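Local coordinates for protein alpha-1,4-endofucoidanase (Mariniflexile fucanivorans, PDB 6DLH) that hydrolyses alpha-1,4 linkages within fucoidan chains as a retaining endo-acting enzyme of glycoside hydrolase family 107, and carries bound calcium ions, at residues 58-63 / 131-136; 681-686 / 724-729. All blocks are in the same frame, centred on the assembly; numbering follows the deposited sequence.

Contact 1: 58-63 / 131-136; sequences GNIEGI and LSWLKA
The indole of W133 reaches out of helix 129-139 and meets the loop 58-63 along one edge, NE1 and the benzo rim together. NE1 gives its hydrogen to the backbone O of I63 over 2.9 Å, with an N-H...O angle of 162°. That oxygen lies close to the indole plane, but the donor stands 51° out of the carbonyl plane, so the approach is fairly straight for the indole and tilted for the acceptor. Next to the bond is the tight part: I60 CD1 sits in the ring plane, 3.7 Å from W133 CZ2. CG1 of I60 is anti to the backbone N (chi1 -167°), which carries CD1 to the ring edge. I63 fits more loosely, its CG2 4.1 Å from W133 CZ2 and the end of its side chain leading away from the helix; I63 also touches W50, whose ring packs edge-to-face with W133. Farther out the loop turns polar and partly exposed, with E61 in a salt bridge to R123. With W133 replaced by an alanine, the I63 carbonyl would probably lose this donor and a gap would open beside I60. One directional bond beside apolar packing at the same ring edge is likely to fix the indole's rotation as well as its position.

Contact 2: 681-686 / 724-729; sequences DWLTIQ and ILINVI
The W682 ring and the V728 side chain run alongside one another, pointing opposite ways, while L683 and I726 come tip to tip; these two pairings make the contact. The closer is the first, with CZ2 of the W682 benzo ring 3.7 Å from V728 CG2. The methyl approaches the indole obliquely. On V728 it is CG1 that is anti to the backbone N (chi1 174°), which leaves CG2 beside that nitrogen as the branch that meets the ring. W682 holds its CG between the backbone N and the carbonyl carbon (chi1 65°), and from there the six-membered ring extends toward strand 720-729. I726 CD1 also approaches the indole obliquely, more distantly, at 4.3 Å from W682 CH2.

The same CD1 is the meeting point for L683. Both leucine methyls touch it evenly: L683 CD1 and L683 CD2 each lie 4.0 Å from I726 CD1, so the end of the isoleucine faces the fork of the leucine. L683 also packs against its own neighbour, its CB lying 3.8 Å above the W682 ring plane, offset toward the rim. All of this is apolar; the one polar atom of the indole, NE1, is bonded to OD1 of N707 on strand 705-713.

In this Ig-like sandwich, W682 and L683, where the chain leads into strand 684-689 of the three-stranded sheet, pack on the four-stranded sheet, in which 720-729 lies between 642-649 and 705-713. L683 reaches L695 and F709, I726 reaches L645, and P699 touches both W682 and V728.

In the fold
Contacts 1 and 2 share no element: their centres are 48 Å apart and their nearest atoms about 29 Å. Contact 1 belongs to the parallel beta/alpha part of the chain, probably the catalytic barrel as in GH29, where it ties a loop after strand 46-49 to helix 129-139 near the centre of the chain. Contact 2 lies about 46 Å from that centre, in the last of the Ig-like domains of this chain. Both are largely buried, and each has a tryptophan against aliphatic side chains. The difference is in the polar edge: in 58-63 / 131-136 the indole N-H bonds across the contact to a loop carbonyl, whereas in 681-686 / 724-729 it bonds to N707, outside the contact, and only hydrocarbon meets across it.

Contact 1: 58-63 / 131-136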
loop_
_atom_site.group_PDB
_atom_site.type_symbol
_atom_site.label_atom_id
_atom_site.label_comp_id
_atom_site.label_asym_id
_atom_site.label_seq_id
_atom_site.Cartn_x
_atom_site.Cartn_y
_atom_site.Cartn_z
ATOM N N GLY A 58 8.948 8.187 -2.436
ATOM C CA GLY A 58 8.931 8.051 -0.988
ATOM C C GLY A 58 7.531 8.059 -0.372
ATOM O O GLY A 58 7.378 7.702 0.795
ATOM N N ASN A 59 6.521 8.468 -1.153
ATOM C CA ASN A 59 5.150 8.606 -0.678
ATOM C C ASN A 59 4.673 7.382 0.112
ATOM O O ASN A 59 3.975 7.547 1.103
ATOM C CB ASN A 59 4.173 8.959 -1.802
ATOM C CG ASN A 59 4.331 10.366 -2.345
ATOM O OD1 ASN A 59 4.880 11.244 -1.685
ATOM N ND2 ASN A 59 3.821 10.601 -3.544
ATOM N N ILE A 60 5.054 6.166 -0.306
ATOM C CA ILE A 60 4.495 4.939 0.256
ATOM C C ILE A 60 5.239 4.513 1.523
ATOM O O ILE A 60 4.764 3.660 2.272
ATOM C CB ILE A 60 4.444 3.800 -0.791
ATOM C CG1 ILE A 60 3.581 2.618 -0.338
ATOM C CG2 ILE A 60 5.842 3.344 -1.178
ATOM C CD1 ILE A 60 2.110 2.944 -0.174
ATOM N N GLU A 61 6.422 5.089 1.754
ATOM C CA GLU A 61 7.212 4.750 2.927
ATOM C C GLU A 61 6.397 5.006 4.195
ATOM O O GLU A 61 5.843 6.090 4.374
ATOM C CB GLU A 61 8.516 5.548 2.916
ATOM C CG GLU A 61 9.554 4.964 1.977
ATOM C CD GLU A 61 10.587 5.943 1.442
ATOM O OE1 GLU A 61 10.414 7.167 1.641
ATOM O OE2 GLU A 61 11.549 5.472 0.807
ATOM N N GLY A 62 6.307 3.980 5.050
ATOM C CA GLY A 62 5.704 4.122 6.368
ATOM C C GLY A 62 4.189 3.902 6.392
ATOM O O GLY A 62 3.576 3.983 7.452
ATOM N N ILE A 63 3.590 3.619 5.228
ATOM C CA ILE A 63 2.147 3.463 5.127
ATOM C C ILE A 63 1.778 2.084 5.661
ATOM O O ILE A 63 2.509 1.123 5.430
ATOM C CB ILE A 63 1.658 3.712 3.683
ATOM C CG1 ILE A 63 1.849 5.180 3.276
ATOM C CG2 ILE A 63 0.220 3.234 3.479
ATOM C CD1 ILE A 63 1.174 6.192 4.190
ATOM N N LEU A 131 5.694 -5.784 2.944
ATOM C CA LEU A 131 5.959 -6.829 3.923
ATOM C C LEU A 131 5.156 -6.560 5.192
ATOM O O LEU A 131 4.677 -7.493 5.843
ATOM C CB LEU A 131 7.459 -6.893 4.241
ATOM C CG LEU A 131 7.869 -7.939 5.282
ATOM C CD1 LEU A 131 7.455 -9.342 4.860
ATOM C CD2 LEU A 131 9.368 -7.887 5.561
ATOM N N SER A 132 5.034 -5.275 5.537
ATOM C CA SER A 132 4.227 -4.866 6.673
ATOM C C SER A 132 2.786 -5.362 6.493
ATOM O O SER A 132 2.267 -6.109 7.334
ATOM C CB SER A 132 4.307 -3.372 6.856
ATOM O OG SER A 132 3.596 -2.973 8.014
ATOM N N TRP A 133 2.172 -4.973 5.365
ATOM C CA TRP A 133 0.785 -5.294 5.064
ATOM C C TRP A 133 0.596 -6.809 5.021
ATOM O O TRP A 133 -0.364 -7.339 5.591
ATOM C CB TRP A 133 0.341 -4.642 3.750
ATOM C CG TRP A 133 0.730 -3.205 3.561
ATOM C CD1 TRP A 133 0.976 -2.271 4.526
ATOM C CD2 TRP A 133 0.867 -2.519 2.303
ATOM N NE1 TRP A 133 1.286 -1.064 3.955
ATOM C CE2 TRP A 133 1.228 -1.187 2.591
ATOM C CE3 TRP A 133 0.729 -2.904 0.963
ATOM C CZ2 TRP A 133 1.444 -0.243 1.589
ATOM C CZ3 TRP A 133 0.952 -1.973 -0.028
ATOM C CH2 TRP A 133 1.309 -0.661 0.283
ATOM N N LEU A 134 1.544 -7.505 4.378
ATOM C CA LEU A 134 1.474 -8.951 4.222
ATOM C C LEU A 134 1.411 -9.639 5.588
ATOM O O LEU A 134 0.626 -10.568 5.776
ATOM C CB LEU A 134 2.682 -9.436 3.406
ATOM C CG LEU A 134 2.671 -9.148 1.900
ATOM C CD1 LEU A 134 4.005 -9.549 1.275
ATOM C CD2 LEU A 134 1.525 -9.872 1.196
ATOM N N LYS A 135 2.231 -9.176 6.542
ATOM C CA LYS A 135 2.326 -9.812 7.853
ATOM C C LYS A 135 1.119 -9.454 8.717
ATOM O O LYS A 135 0.612 -10.297 9.452
ATOM C CB LYS A 135 3.658 -9.492 8.546
ATOM C CG LYS A 135 4.860 -10.253 7.998
ATOM C CD LYS A 135 6.200 -9.780 8.529
ATOM C CE LYS A 135 6.587 -10.468 9.821
ATOM N NZ LYS A 135 8.033 -10.312 10.107
ATOM N N ALA A 136 0.657 -8.208 8.612
ATOM C CA ALA A 136 -0.542 -7.766 9.311
ATOM C C ALA A 136 -1.763 -8.568 8.852
ATOM O O ALA A 136 -2.620 -8.925 9.663
ATOM C CB ALA A 136 -0.732 -6.279 9.115
#

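Contact 2: 681-686 / 724-729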
loop_
_atom_site.group_PDB
_atom_site.type_symbol
_atom_site.label_atom_id
_atom_site.label_comp_id
_atom_site.label_asym_id
_atom_site.label_seq_id
_atom_site.Cartn_x
_atom_site.Cartn_y
_atom_site.Cartn_z
ATOM N N ASP A 681 1.306 52.518 -8.474
ATOM C CA ASP A 681 0.346 52.531 -7.379
ATOM C C ASP A 681 -0.571 51.310 -7.409
ATOM O O ASP A 681 -1.177 50.980 -6.390
ATOM C CB ASP A 681 -0.528 53.789 -7.416
ATOM C CG ASP A 681 0.074 54.988 -6.707
ATOM O OD1 ASP A 681 1.081 54.806 -5.985
ATOM O OD2 ASP A 681 -0.476 56.097 -6.876
ATOM N N TRP A 682 -0.684 50.658 -8.573
ATOM C CA TRP A 682 -1.687 49.618 -8.741
ATOM C C TRP A 682 -1.397 48.375 -7.896
ATOM O O TRP A 682 -2.338 47.691 -7.496
ATOM C CB TRP A 682 -1.938 49.286 -10.218
ATOM C CG TRP A 682 -0.780 48.685 -10.952
ATOM C CD1 TRP A 682 0.145 49.346 -11.706
ATOM C CD2 TRP A 682 -0.447 47.288 -11.047
ATOM N NE1 TRP A 682 1.037 48.463 -12.250
ATOM C CE2 TRP A 682 0.700 47.192 -11.866
ATOM C CE3 TRP A 682 -1.000 46.113 -10.522
ATOM C CZ2 TRP A 682 1.304 45.970 -12.164
ATOM C CZ3 TRP A 682 -0.404 44.907 -10.818
ATOM C CH2 TRP A 682 0.732 44.838 -11.627
ATOM N N LEU A 683 -0.113 48.095 -7.619
ATOM C CA LEU A 683 0.285 46.878 -6.925
ATOM C C LEU A 683 0.569 47.176 -5.451
ATOM O O LEU A 683 1.429 47.994 -5.128
ATOM C CB LEU A 683 1.507 46.279 -7.633
ATOM C CG LEU A 683 2.101 45.005 -7.022
ATOM C CD1 LEU A 683 1.511 43.752 -7.660
ATOM C CD2 LEU A 683 3.612 44.991 -7.171
ATOM N N THR A 684 -0.169 46.507 -4.556
ATOM C CA THR A 684 0.118 46.582 -3.130
ATOM C C THR A 684 0.455 45.188 -2.601
ATOM O O THR A 684 0.451 44.218 -3.353
ATOM C CB THR A 684 -1.012 47.254 -2.336
ATOM O OG1 THR A 684 -2.215 46.493 -2.462
ATOM C CG2 THR A 684 -1.254 48.696 -2.735
ATOM N N ILE A 685 0.754 45.106 -1.301
ATOM C CA ILE A 685 1.092 43.842 -0.678
ATOM C C ILE A 685 0.327 43.752 0.633
ATOM O O ILE A 685 0.148 44.759 1.319
ATOM C CB ILE A 685 2.615 43.705 -0.452
ATOM C CG1 ILE A 685 3.044 42.239 -0.329
ATOM C CG2 ILE A 685 3.080 44.535 0.742
ATOM C CD1 ILE A 685 4.512 42.039 -0.015
ATOM N N GLN A 686 -0.128 42.540 0.956
ATOM C CA GLN A 686 -0.657 42.273 2.281
ATOM C C GLN A 686 -0.235 40.873 2.710
ATOM O O GLN A 686 -0.137 39.964 1.888
ATOM C CB GLN A 686 -2.173 42.476 2.325
ATOM C CG GLN A 686 -2.697 42.733 3.732
ATOM C CD GLN A 686 -4.135 43.192 3.746
ATOM O OE1 GLN A 686 -4.994 42.630 3.067
ATOM N NE2 GLN A 686 -4.407 44.226 4.529
ATOM N N ILE A 724 11.162 44.147 -7.445
ATOM C CA ILE A 724 10.191 43.273 -8.091
ATOM C C ILE A 724 9.821 43.877 -9.447
ATOM O O ILE A 724 9.447 45.044 -9.524
ATOM C CB ILE A 724 8.952 43.064 -7.189
ATOM C CG1 ILE A 724 9.207 42.061 -6.057
ATOM C CG2 ILE A 724 7.740 42.651 -8.013
ATOM C CD1 ILE A 724 10.092 42.562 -4.939
ATOM N N LEU A 725 9.917 43.064 -10.508
ATOM C CA LEU A 725 9.746 43.497 -11.887
ATOM C C LEU A 725 8.632 42.674 -12.539
ATOM O O LEU A 725 8.758 41.459 -12.687
ATOM C CB LEU A 725 11.087 43.291 -12.602
ATOM C CG LEU A 725 11.125 43.549 -14.110
ATOM C CD1 LEU A 725 11.157 45.042 -14.405
ATOM C CD2 LEU A 725 12.338 42.875 -14.740
ATOM N N ILE A 726 7.533 43.349 -12.906
ATOM C CA ILE A 726 6.390 42.732 -13.566
ATOM C C ILE A 726 6.184 43.406 -14.919
ATOM O O ILE A 726 5.988 44.619 -14.987
ATOM C CB ILE A 726 5.107 42.848 -12.715
ATOM C CG1 ILE A 726 5.221 42.130 -11.369
ATOM C CG2 ILE A 726 3.898 42.364 -13.503
ATOM C CD1 ILE A 726 4.209 42.590 -10.343
ATOM N N ASN A 727 6.202 42.596 -15.982
ATOM C CA ASN A 727 5.786 43.034 -17.303
ATOM C C ASN A 727 4.261 42.972 -17.402
ATOM O O ASN A 727 3.663 41.918 -17.188
ATOM C CB ASN A 727 6.421 42.176 -18.400
ATOM C CG ASN A 727 6.162 42.735 -19.781
ATOM O OD1 ASN A 727 5.563 43.799 -19.912
ATOM N ND2 ASN A 727 6.613 42.037 -20.810
ATOM N N VAL A 728 3.642 44.113 -17.734
ATOM C CA VAL A 728 2.204 44.190 -17.937
ATOM C C VAL A 728 1.929 44.176 -19.441
ATOM O O VAL A 728 2.341 45.089 -20.146
ATOM C CB VAL A 728 1.599 45.432 -17.247
ATOM C CG1 VAL A 728 0.120 45.614 -17.562
ATOM C CG2 VAL A 728 1.815 45.420 -15.740
ATOM N N ILE A 729 1.249 43.124 -19.920
ATOM C CA ILE A 729 0.854 42.998 -21.317
ATOM C C ILE A 729 -0.518 43.646 -21.493
ATOM O O ILE A 729 -1.450 43.349 -20.744
ATOM C CB ILE A 729 0.827 41.521 -21.767
ATOM C CG1 ILE A 729 2.119 40.765 -21.440
ATOM C CG2 ILE A 729 0.457 41.398 -23.239
ATOM C CD1 ILE A 729 3.315 41.175 -22.270
#